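Local coordinates for protein mosquitocidal toxin (Lysinibacillus sphaericus, PDB 2VSE) that probably poisons mosquito larvae as an ADP-ribosyltransferase whose catalytic part is joined to ricin-B-like lectin domains that are likely to recognise glycans, at residues T585-Y590 and P669-P674; Y780-Y785 and R795-T800; S650-N655 and N685-L690. All blocks are in the same frame, centred on the assembly; numbering follows the deposited sequence.

Contact 1: residues T585-Y590 and P669-P674; sequences TKTNNY and PINDIP
The Asn671 carboxamide meets residues 585-590 through its oxygen: OD1 takes the N-H of Thr587 at 3.0 Å, the donor tilted 25° from the amide plane, while CA of Lys586 lies 3.2 Å from the same OD1. A second flat group, the Tyr590 ring, carries ND2 of Asn588 over one face, offset toward the rim, and stacks with Tyr782 of the following lectin repeat. Asn671 and Asp672 are the central residues of a type II beta turn, Ile670 to Ile673, set beside the end of strand 583-587 in what sequence family suggests is a beta-trefoil. With CG of Asn671 anti to the backbone N (chi1 -170°), its amide extends past Lys586 to Thr587 at the C-terminal end of that strand. Thr585 holds the turn at three points. Its O accepts from Asp672 N at 2.6 Å, its N donates to Ile673 O at 3.1 Å, and its hydroxyl OG1 donates to Ile670 O at 3.0 Å, approaching 38° out of the carbonyl plane. That hydroxyl bond ties a buried side chain to the first residue of the turn. Lys586 and Asp672 run side by side, CE lying 3.6 Å from OD1, whereas Lys586 NZ and Asp672 OD1 stay 4.3 Å apart, beyond salt-bridge distance.

Contact 2: residues Y780-Y785 and R795-T800; sequences YWYVEY and RNAFDT
OE1 of Glu784 is gripped twice by one guanidinium: Arg795 NE donates to it at 2.9 Å and Arg795 NH2 at 3.2 Å. This is a side-on salt bridge in which OE1 lies within the guanidinium plane, yet NE meets it from 37° above the carboxylate plane. A bend at chi3 (-56°) turns the arginine head toward the acid, and its third nitrogen, NH1, donates to Thr800 O at 2.7 Å, which fixes the rotation of the group. The pair spans the beta hairpin of strands 780-786 and 791-796 in a ricin-B-type lectin repeat, where Tyr782 and Arg795 form an antiparallel hydrogen-bonded pair. In the neighbouring non-hydrogen-bonded pair, ND2 of Asn796 sits 3.4 Å above one face of the Trp781 ring, the amide plane turned 67° from it; ND2 also hydrogen-bonds Arg778 O. Beyond the strand end, Ala797 N donates to Tyr780 O at 2.9 Å, and a water 2.6 Å from Tyr782 OH donates to Ala797 O. Arg795 NH2 also bridges to Asp571, and OE2 of Glu784 binds Tyr590 OH. A buried arginine set between two acids probably stays protonated, and its charge probably helps to keep Glu784 ionised.

Contact 3: residues S650-N655 and N685-L690; sequences SFIFRN and NQKWYL
Ser650 opens the contact by laying its CB over one face of the Tyr689 ring, a CH-pi approach 4.0 Å from the ring centroid and displaced toward the rim. Its OG passes alongside the Lys687 chain, but its polar partner is Asp648, whose carboxylate also forms a salt bridge with Lys687 NZ, so one acid steadies residues from both sides. Phe651 follows with the backbone exchange: its N donates to Trp688 O at 2.7 Å, and its O receives the Trp688 N-H at 2.8 Å. With CG beside the backbone N (chi1 -75°), the Phe651 ring presents a face to Leu690, whose CD1 lies 4.0 Å from the ring centroid in a second CH-pi contact. The Phe651-Trp688 exchange is a single antiparallel hydrogen-bonded bridge between strands 651-655 and 688-692, the two outermost strands of a six-stranded antiparallel sheet. Joining those edges is consistent with closure of the beta-trefoil barrel, and the short strand axes, inclined at 105°, fit a pairing limited to one bridge. Ile652 turns the end of its side chain toward the other segment, CG1 lying 3.4 Å from Gln686 O and also packing against CG of Lys687. The same Gln686 O accepts from a water at 2.7 Å, and that water in turn accepts from Phe653 N, so the water links the two backbones, probably in place of a direct bond. Phe653 then contributes its rim. The edge of its ring is turned toward the face of the Trp688 five-membered ring, an offset edge-to-face pair with centroids 6.0 Å apart and planes at 67°, while the indole NE1 is satisfied by Phe663 O. Leu690 CD2 lies in the plane of the Phe653 ring, at its edge, 3.7 Å from CZ.

Overall arrangement
Contacts 2 and 3 are buried, whereas contact 1 lies partly at the surface, but burial alone does not set the chemistry. Contact 1 relies on polar grips around a turn; of the two buried contacts, contact 2 combines strand pairing with a charged network, while contact 3 packs aromatic and aliphatic groups around one bridge. Contacts 1 and 3 are adjoining parts of the fold: strands 673-679 and 688-692 follow each other in the chain, and Thr585 CG2 touches Trp688 CH2 at 3.9 Å. Contact 2 lies in the next lectin repeat, its centre about 17 Å from that of contact 1, and Asn589 OD1 probably hydrogen-bonds Thr800 OG1 across the interface. Contacts 2 and 3 do not touch; their nearest atoms are about 7 Å apart.

Contact 1: residues T585-Y590 and P669-P674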
loop_
_atom_site.group_PDB
_atom_site.type_symbol
_atom_site.label_atom_id
_atom_site.label_comp_id
_atom_site.label_asym_id
_atom_site.label_seq_id
_atom_site.Cartn_x
_atom_site.Cartn_y
_atom_site.Cartn_z
ATOM N N THR A 585 -30.347 1.265 -17.581
ATOM C CA THR A 585 -29.967 2.515 -16.937
ATOM C C THR A 585 -31.166 3.440 -16.900
ATOM O O THR A 585 -31.757 3.755 -17.935
ATOM C CB THR A 585 -28.800 3.226 -17.634
ATOM O OG1 THR A 585 -29.098 3.398 -19.025
ATOM C CG2 THR A 585 -27.527 2.418 -17.479
ATOM N N LYS A 586 -31.526 3.865 -15.696
ATOM C CA LYS A 586 -32.675 4.727 -15.493
ATOM C C LYS A 586 -32.394 5.822 -14.479
ATOM O O LYS A 586 -31.567 5.670 -13.575
ATOM C CB LYS A 586 -33.899 3.910 -15.075
ATOM C CG LYS A 586 -34.596 3.237 -16.250
ATOM C CD LYS A 586 -35.551 2.157 -15.789
ATOM C CE LYS A 586 -37.000 2.490 -16.104
ATOM N NZ LYS A 586 -37.519 3.606 -15.284
ATOM N N THR A 587 -33.079 6.941 -14.652
ATOM C CA THR A 587 -32.974 8.054 -13.725
ATOM C C THR A 587 -33.180 7.548 -12.290
ATOM O O THR A 587 -34.094 6.769 -12.023
ATOM C CB THR A 587 -33.968 9.157 -14.097
ATOM O OG1 THR A 587 -33.743 9.546 -15.459
ATOM C CG2 THR A 587 -33.760 10.358 -13.239
ATOM N N ASN A 588 -32.308 7.956 -11.375
ATOM C CA ASN A 588 -32.363 7.418 -10.024
ATOM C C ASN A 588 -33.485 8.011 -9.193
ATOM O O ASN A 588 -33.722 9.218 -9.216
ATOM C CB ASN A 588 -31.024 7.564 -9.294
ATOM C CG ASN A 588 -31.050 6.956 -7.880
ATOM O OD1 ASN A 588 -31.713 5.942 -7.627
ATOM N ND2 ASN A 588 -30.312 7.574 -6.966
ATOM N N ASN A 589 -34.168 7.134 -8.467
ATOM C CA ASN A 589 -35.241 7.513 -7.567
ATOM C C ASN A 589 -35.088 6.985 -6.167
ATOM O O ASN A 589 -35.943 7.237 -5.316
ATOM C CB ASN A 589 -36.553 6.964 -8.078
ATOM C CG ASN A 589 -37.242 7.909 -8.968
ATOM O OD1 ASN A 589 -37.471 9.068 -8.606
ATOM N ND2 ASN A 589 -37.591 7.438 -10.153
ATOM N N TYR A 590 -34.035 6.209 -5.941
ATOM C CA TYR A 590 -33.827 5.535 -4.668
ATOM C C TYR A 590 -34.958 4.548 -4.322
ATOM O O TYR A 590 -35.231 4.300 -3.147
ATOM C CB TYR A 590 -33.593 6.555 -3.531
ATOM C CG TYR A 590 -32.300 7.340 -3.659
ATOM C CD1 TYR A 590 -31.098 6.831 -3.166
ATOM C CD2 TYR A 590 -32.279 8.586 -4.292
ATOM C CE1 TYR A 590 -29.906 7.534 -3.285
ATOM C CE2 TYR A 590 -31.105 9.303 -4.410
ATOM C CZ TYR A 590 -29.914 8.767 -3.907
ATOM O OH TYR A 590 -28.747 9.474 -4.032
ATOM N N PRO A 669 -24.885 6.011 -22.146
ATOM C CA PRO A 669 -26.036 5.755 -21.278
ATOM C C PRO A 669 -27.064 6.885 -21.328
ATOM O O PRO A 669 -26.721 8.048 -21.126
ATOM C CB PRO A 669 -25.409 5.674 -19.879
ATOM C CG PRO A 669 -24.152 6.443 -19.978
ATOM C CD PRO A 669 -23.646 6.175 -21.362
ATOM N N ILE A 670 -28.305 6.539 -21.638
ATOM C CA ILE A 670 -29.437 7.468 -21.523
ATOM C C ILE A 670 -30.571 6.712 -20.834
ATOM O O ILE A 670 -30.508 5.486 -20.701
ATOM C CB ILE A 670 -29.917 8.059 -22.891
ATOM C CG1 ILE A 670 -30.471 6.959 -23.801
ATOM C CG2 ILE A 670 -28.799 8.858 -23.581
ATOM C CD1 ILE A 670 -31.574 7.428 -24.755
ATOM N N ASN A 671 -31.593 7.431 -20.387
ATOM C CA ASN A 671 -32.699 6.799 -19.677
ATOM C C ASN A 671 -33.347 5.647 -20.454
ATOM O O ASN A 671 -33.694 5.789 -21.626
ATOM C CB ASN A 671 -33.748 7.840 -19.264
ATOM C CG ASN A 671 -34.795 7.272 -18.328
ATOM O OD1 ASN A 671 -34.478 6.757 -17.261
ATOM N ND2 ASN A 671 -36.050 7.364 -18.722
ATOM N N ASP A 672 -33.446 4.499 -19.782
ATOM C CA ASP A 672 -34.170 3.306 -20.244
ATOM C C ASP A 672 -33.492 2.423 -21.308
ATOM O O ASP A 672 -34.163 1.606 -21.948
ATOM C CB ASP A 672 -35.608 3.662 -20.655
ATOM C CG ASP A 672 -36.644 2.704 -20.076
ATOM O OD1 ASP A 672 -37.676 3.194 -19.561
ATOM O OD2 ASP A 672 -36.427 1.471 -20.120
ATOM N N ILE A 673 -32.180 2.568 -21.504
ATOM C CA ILE A 673 -31.477 1.650 -22.413
ATOM C C ILE A 673 -30.918 0.463 -21.642
ATOM O O ILE A 673 -30.309 0.641 -20.584
ATOM C CB ILE A 673 -30.367 2.310 -23.280
ATOM C CG1 ILE A 673 -29.335 3.024 -22.408
ATOM C CG2 ILE A 673 -30.969 3.243 -24.332
ATOM C CD1 ILE A 673 -27.915 2.797 -22.867
ATOM N N PRO A 674 -31.145 -0.754 -22.160
ATOM C CA PRO A 674 -30.731 -1.979 -21.480
ATOM C C PRO A 674 -29.223 -2.110 -21.346
ATOM O O PRO A 674 -28.482 -1.702 -22.248
ATOM C CB PRO A 674 -31.279 -3.087 -22.392
ATOM C CG PRO A 674 -31.418 -2.447 -23.732
ATOM C CD PRO A 674 -31.839 -1.042 -23.430
#

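Contact 2: residues Y780-Y785 and R795-T800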
loop_
_atom_site.group_PDB
_atom_site.type_symbol
_atom_site.label_atom_id
_atom_site.label_comp_id
_atom_site.label_asym_id
_atom_site.label_seq_id
_atom_site.Cartn_x
_atom_site.Cartn_y
_atom_site.Cartn_z
ATOM N N TYR A 780 -36.100 16.498 3.121
ATOM C CA TYR A 780 -35.007 15.536 2.982
ATOM C C TYR A 780 -34.205 15.771 1.722
ATOM O O TYR A 780 -34.759 16.096 0.681
ATOM C CB TYR A 780 -35.533 14.104 3.019
ATOM C CG TYR A 780 -35.768 13.635 4.428
ATOM C CD1 TYR A 780 -34.715 13.157 5.212
ATOM C CD2 TYR A 780 -37.046 13.695 4.998
ATOM C CE1 TYR A 780 -34.927 12.755 6.513
ATOM C CE2 TYR A 780 -37.269 13.284 6.290
ATOM C CZ TYR A 780 -36.207 12.820 7.047
ATOM O OH TYR A 780 -36.427 12.412 8.334
ATOM N N TRP A 781 -32.891 15.619 1.819
ATOM C CA TRP A 781 -32.012 15.901 0.688
ATOM C C TRP A 781 -30.984 14.777 0.561
ATOM O O TRP A 781 -30.443 14.294 1.573
ATOM C CB TRP A 781 -31.318 17.252 0.893
ATOM C CG TRP A 781 -32.329 18.371 1.106
ATOM C CD1 TRP A 781 -32.882 18.754 2.290
ATOM C CD2 TRP A 781 -32.923 19.212 0.100
ATOM N NE1 TRP A 781 -33.782 19.771 2.085
ATOM C CE2 TRP A 781 -33.824 20.075 0.756
ATOM C CE3 TRP A 781 -32.778 19.315 -1.290
ATOM C CZ2 TRP A 781 -34.570 21.044 0.079
ATOM C CZ3 TRP A 781 -33.533 20.275 -1.974
ATOM C CH2 TRP A 781 -34.408 21.129 -1.285
ATOM N N TYR A 782 -30.746 14.332 -0.669
ATOM C CA TYR A 782 -29.627 13.442 -0.946
ATOM C C TYR A 782 -28.417 14.314 -1.226
ATOM O O TYR A 782 -28.519 15.349 -1.933
ATOM C CB TYR A 782 -29.900 12.562 -2.163
ATOM C CG TYR A 782 -31.156 11.736 -2.039
ATOM C CD1 TYR A 782 -31.185 10.566 -1.257
ATOM C CD2 TYR A 782 -32.326 12.128 -2.685
ATOM C CE1 TYR A 782 -32.357 9.814 -1.138
ATOM C CE2 TYR A 782 -33.483 11.382 -2.576
ATOM C CZ TYR A 782 -33.499 10.243 -1.809
ATOM O OH TYR A 782 -34.666 9.522 -1.746
ATOM N N VAL A 783 -27.281 13.916 -0.660
ATOM C CA VAL A 783 -26.025 14.588 -0.918
ATOM C C VAL A 783 -25.147 13.628 -1.723
ATOM O O VAL A 783 -24.727 12.596 -1.236
ATOM C CB VAL A 783 -25.386 15.064 0.412
ATOM C CG1 VAL A 783 -24.097 15.794 0.178
ATOM C CG2 VAL A 783 -26.362 15.955 1.170
ATOM N N GLU A 784 -24.895 13.963 -2.980
ATOM C CA GLU A 784 -24.290 13.012 -3.919
ATOM C C GLU A 784 -23.003 13.582 -4.469
ATOM O O GLU A 784 -23.010 14.664 -5.048
ATOM C CB GLU A 784 -25.262 12.712 -5.067
ATOM C CG GLU A 784 -26.642 12.220 -4.604
ATOM C CD GLU A 784 -27.686 12.118 -5.728
ATOM O OE1 GLU A 784 -27.490 12.690 -6.827
ATOM O OE2 GLU A 784 -28.717 11.437 -5.503
ATOM N N TYR A 785 -21.902 12.861 -4.277
ATOM C CA TYR A 785 -20.635 13.267 -4.813
ATOM C C TYR A 785 -20.583 12.986 -6.310
ATOM O O TYR A 785 -20.933 11.893 -6.752
ATOM C CB TYR A 785 -19.465 12.553 -4.110
ATOM C CG TYR A 785 -18.122 13.097 -4.562
ATOM C CD1 TYR A 785 -17.745 14.412 -4.253
ATOM C CD2 TYR A 785 -17.263 12.340 -5.333
ATOM C CE1 TYR A 785 -16.532 14.945 -4.676
ATOM C CE2 TYR A 785 -16.041 12.865 -5.777
ATOM C CZ TYR A 785 -15.692 14.170 -5.435
ATOM O OH TYR A 785 -14.500 14.707 -5.838
ATOM N N ARG A 795 -29.861 16.990 -3.771
ATOM C CA ARG A 795 -31.056 16.662 -4.517
ATOM C C ARG A 795 -32.209 16.391 -3.565
ATOM O O ARG A 795 -32.044 15.683 -2.565
ATOM C CB ARG A 795 -30.757 15.435 -5.362
ATOM C CG ARG A 795 -31.901 14.840 -6.128
ATOM C CD ARG A 795 -31.482 13.457 -6.609
ATOM N NE ARG A 795 -30.253 13.498 -7.402
ATOM C CZ ARG A 795 -30.187 13.976 -8.647
ATOM N NH1 ARG A 795 -31.278 14.458 -9.254
ATOM N NH2 ARG A 795 -29.030 13.969 -9.294
ATOM N N ASN A 796 -33.379 16.936 -3.885
ATOM C CA ASN A 796 -34.536 16.777 -3.033
ATOM C C ASN A 796 -35.061 15.351 -3.018
ATOM O O ASN A 796 -34.991 14.669 -4.032
ATOM C CB ASN A 796 -35.640 17.727 -3.472
ATOM C CG ASN A 796 -36.761 17.782 -2.481
ATOM O OD1 ASN A 796 -37.872 17.370 -2.779
ATOM N ND2 ASN A 796 -36.466 18.253 -1.270
ATOM N N ALA A 797 -35.613 14.918 -1.883
ATOM C CA ALA A 797 -36.158 13.570 -1.759
ATOM C C ALA A 797 -37.642 13.466 -2.173
ATOM O O ALA A 797 -38.129 12.394 -2.549
ATOM C CB ALA A 797 -35.954 13.063 -0.356
ATOM N N PHE A 798 -38.365 14.576 -2.104
ATOM C CA PHE A 798 -39.771 14.559 -2.477
ATOM C C PHE A 798 -39.896 14.377 -3.984
ATOM O O PHE A 798 -40.721 13.598 -4.477
ATOM C CB PHE A 798 -40.493 15.842 -2.032
ATOM C CG PHE A 798 -41.948 15.867 -2.411
ATOM C CD1 PHE A 798 -42.897 15.186 -1.636
ATOM C CD2 PHE A 798 -42.368 16.533 -3.562
ATOM C CE1 PHE A 798 -44.269 15.177 -1.997
ATOM C CE2 PHE A 798 -43.717 16.537 -3.930
ATOM C CZ PHE A 798 -44.677 15.851 -3.140
ATOM N N ASP A 799 -39.093 15.139 -4.712
ATOM C CA ASP A 799 -39.039 15.044 -6.154
ATOM C C ASP A 799 -37.569 15.035 -6.533
ATOM O O ASP A 799 -36.896 16.059 -6.440
ATOM C CB ASP A 799 -39.756 16.227 -6.819
ATOM C CG ASP A 799 -39.877 16.061 -8.328
ATOM O OD1 ASP A 799 -38.985 15.446 -8.936
ATOM O OD2 ASP A 799 -40.874 16.535 -8.916
ATOM N N THR A 800 -37.081 13.876 -6.962
ATOM C CA THR A 800 -35.654 13.663 -7.140
ATOM C C THR A 800 -35.116 14.272 -8.430
ATOM O O THR A 800 -33.956 14.059 -8.775
ATOM C CB THR A 800 -35.325 12.173 -7.180
ATOM O OG1 THR A 800 -36.112 11.554 -8.206
ATOM C CG2 THR A 800 -35.621 11.527 -5.825
HETATM O O HOH W 1 -37.054 10.030 -2.698
#

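Contact 3: residues S650-N655 and N685-L690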
loop_
_atom_site.group_PDB
_atom_site.type_symbol
_atom_site.label_atom_id
_atom_site.label_comp_id
_atom_site.label_asym_id
_atom_site.label_seq_id
_atom_site.Cartn_x
_atom_site.Cartn_y
_atom_site.Cartn_z
ATOM N N SER A 650 -13.847 4.051 -10.260
ATOM C CA SER A 650 -15.005 3.269 -10.679
ATOM C C SER A 650 -14.658 1.784 -10.713
ATOM O O SER A 650 -13.510 1.388 -10.467
ATOM C CB SER A 650 -15.502 3.723 -12.052
ATOM O OG SER A 650 -14.554 3.410 -13.069
ATOM N N PHE A 651 -15.661 0.968 -11.032
ATOM C CA PHE A 651 -15.500 -0.476 -11.137
ATOM C C PHE A 651 -15.988 -0.992 -12.477
ATOM O O PHE A 651 -16.860 -0.403 -13.121
ATOM C CB PHE A 651 -16.267 -1.207 -10.028
ATOM C CG PHE A 651 -15.603 -1.129 -8.686
ATOM C CD1 PHE A 651 -14.857 -2.201 -8.205
ATOM C CD2 PHE A 651 -15.699 0.029 -7.913
ATOM C CE1 PHE A 651 -14.221 -2.129 -6.987
ATOM C CE2 PHE A 651 -15.071 0.112 -6.680
ATOM C CZ PHE A 651 -14.328 -0.962 -6.214
ATOM N N ILE A 652 -15.401 -2.109 -12.873
ATOM C CA ILE A 652 -15.802 -2.872 -14.018
ATOM C C ILE A 652 -16.141 -4.229 -13.389
ATOM O O ILE A 652 -15.478 -4.654 -12.432
ATOM C CB ILE A 652 -14.603 -2.977 -15.001
ATOM C CG1 ILE A 652 -14.906 -2.264 -16.319
ATOM C CG2 ILE A 652 -14.055 -4.440 -15.155
ATOM C CD1 ILE A 652 -13.642 -1.938 -17.115
ATOM N N PHE A 653 -17.157 -4.907 -13.912
ATOM C CA PHE A 653 -17.600 -6.171 -13.337
ATOM C C PHE A 653 -17.495 -7.315 -14.338
ATOM O O PHE A 653 -18.319 -7.425 -15.243
ATOM C CB PHE A 653 -19.047 -6.055 -12.862
ATOM C CG PHE A 653 -19.238 -5.108 -11.710
ATOM C CD1 PHE A 653 -19.192 -5.570 -10.399
ATOM C CD2 PHE A 653 -19.473 -3.765 -11.933
ATOM C CE1 PHE A 653 -19.367 -4.698 -9.335
ATOM C CE2 PHE A 653 -19.650 -2.894 -10.877
ATOM C CZ PHE A 653 -19.595 -3.353 -9.579
ATOM N N ARG A 654 -16.492 -8.169 -14.176
ATOM C CA ARG A 654 -16.319 -9.306 -15.076
ATOM C C ARG A 654 -17.239 -10.445 -14.662
ATOM O O ARG A 654 -17.439 -10.698 -13.470
ATOM C CB ARG A 654 -14.864 -9.806 -15.102
ATOM C CG ARG A 654 -13.856 -8.782 -15.600
ATOM C CD ARG A 654 -12.447 -9.311 -15.446
ATOM N NE ARG A 654 -11.430 -8.404 -15.983
ATOM C CZ ARG A 654 -11.047 -8.367 -17.259
ATOM N NH1 ARG A 654 -11.593 -9.175 -18.158
ATOM N NH2 ARG A 654 -10.108 -7.512 -17.641
ATOM N N ASN A 655 -17.784 -11.141 -15.657
ATOM C CA ASN A 655 -18.644 -12.281 -15.416
ATOM C C ASN A 655 -17.827 -13.521 -15.083
ATOM O O ASN A 655 -16.862 -13.845 -15.776
ATOM C CB ASN A 655 -19.527 -12.539 -16.635
ATOM C CG ASN A 655 -20.621 -13.556 -16.362
ATOM O OD1 ASN A 655 -20.409 -14.766 -16.481
ATOM N ND2 ASN A 655 -21.805 -13.065 -15.999
ATOM N N ASN A 685 -18.277 3.602 -20.932
ATOM C CA ASN A 685 -19.608 2.988 -20.940
ATOM C C ASN A 685 -19.665 1.585 -20.349
ATOM O O ASN A 685 -20.696 0.923 -20.410
ATOM C CB ASN A 685 -20.190 2.979 -22.351
ATOM C CG ASN A 685 -19.243 2.399 -23.375
ATOM O OD1 ASN A 685 -18.770 1.266 -23.245
ATOM N ND2 ASN A 685 -18.972 3.171 -24.421
ATOM N N GLN A 686 -18.555 1.134 -19.781
ATOM C CA GLN A 686 -18.476 -0.185 -19.157
ATOM C C GLN A 686 -18.180 -0.066 -17.664
ATOM O O GLN A 686 -18.014 -1.069 -16.965
ATOM C CB GLN A 686 -17.390 -1.004 -19.836
ATOM C CG GLN A 686 -17.638 -1.254 -21.309
ATOM C CD GLN A 686 -16.713 -2.289 -21.876
ATOM O OE1 GLN A 686 -15.503 -2.233 -21.669
ATOM N NE2 GLN A 686 -17.270 -3.252 -22.589
ATOM N N LYS A 687 -18.136 1.168 -17.175
ATOM C CA LYS A 687 -17.641 1.431 -15.840
ATOM C C LYS A 687 -18.726 2.047 -14.967
ATOM O O LYS A 687 -19.579 2.803 -15.444
ATOM C CB LYS A 687 -16.387 2.308 -15.911
ATOM C CG LYS A 687 -15.201 1.627 -16.606
ATOM C CD LYS A 687 -14.235 2.617 -17.230
ATOM C CE LYS A 687 -13.665 3.593 -16.205
ATOM N NZ LYS A 687 -12.850 4.661 -16.844
ATOM N N TRP A 688 -18.691 1.704 -13.684
ATOM C CA TRP A 688 -19.715 2.119 -12.744
ATOM C C TRP A 688 -19.087 2.635 -11.466
ATOM O O TRP A 688 -18.085 2.091 -10.994
ATOM C CB TRP A 688 -20.643 0.950 -12.394
ATOM C CG TRP A 688 -21.293 0.250 -13.578
ATOM C CD1 TRP A 688 -20.715 -0.672 -14.403
ATOM C CD2 TRP A 688 -22.644 0.385 -14.019
ATOM N NE1 TRP A 688 -21.614 -1.103 -15.339
ATOM C CE2 TRP A 688 -22.807 -0.468 -15.130
ATOM C CE3 TRP A 688 -23.732 1.161 -13.598
ATOM C CZ2 TRP A 688 -24.018 -0.567 -15.829
ATOM C CZ3 TRP A 688 -24.937 1.055 -14.290
ATOM C CH2 TRP A 688 -25.064 0.200 -15.393
ATOM N N TYR A 689 -19.672 3.695 -10.923
ATOM C CA TYR A 689 -19.354 4.132 -9.576
ATOM C C TYR A 689 -20.367 3.481 -8.624
ATOM O O TYR A 689 -21.572 3.393 -8.943
ATOM C CB TYR A 689 -19.415 5.657 -9.458
ATOM C CG TYR A 689 -18.273 6.401 -10.116
ATOM C CD1 TYR A 689 -16.972 6.256 -9.651
ATOM C CD2 TYR A 689 -18.496 7.300 -11.173
ATOM C CE1 TYR A 689 -15.918 6.935 -10.231
ATOM C CE2 TYR A 689 -17.442 7.994 -11.752
ATOM C CZ TYR A 689 -16.157 7.795 -11.268
ATOM O OH TYR A 689 -15.075 8.461 -11.798
ATOM N N LEU A 690 -19.882 3.036 -7.466
ATOM C CA LEU A 690 -20.720 2.343 -6.492
ATOM C C LEU A 690 -21.197 3.278 -5.394
ATOM O O LEU A 690 -20.397 3.928 -4.747
ATOM C CB LEU A 690 -19.966 1.151 -5.864
ATOM C CG LEU A 690 -19.535 0.005 -6.789
ATOM C CD1 LEU A 690 -18.698 -1.040 -6.055
ATOM C CD2 LEU A 690 -20.740 -0.652 -7.393
HETATM O O HOH W 2 -18.931 -3.359 -15.916
#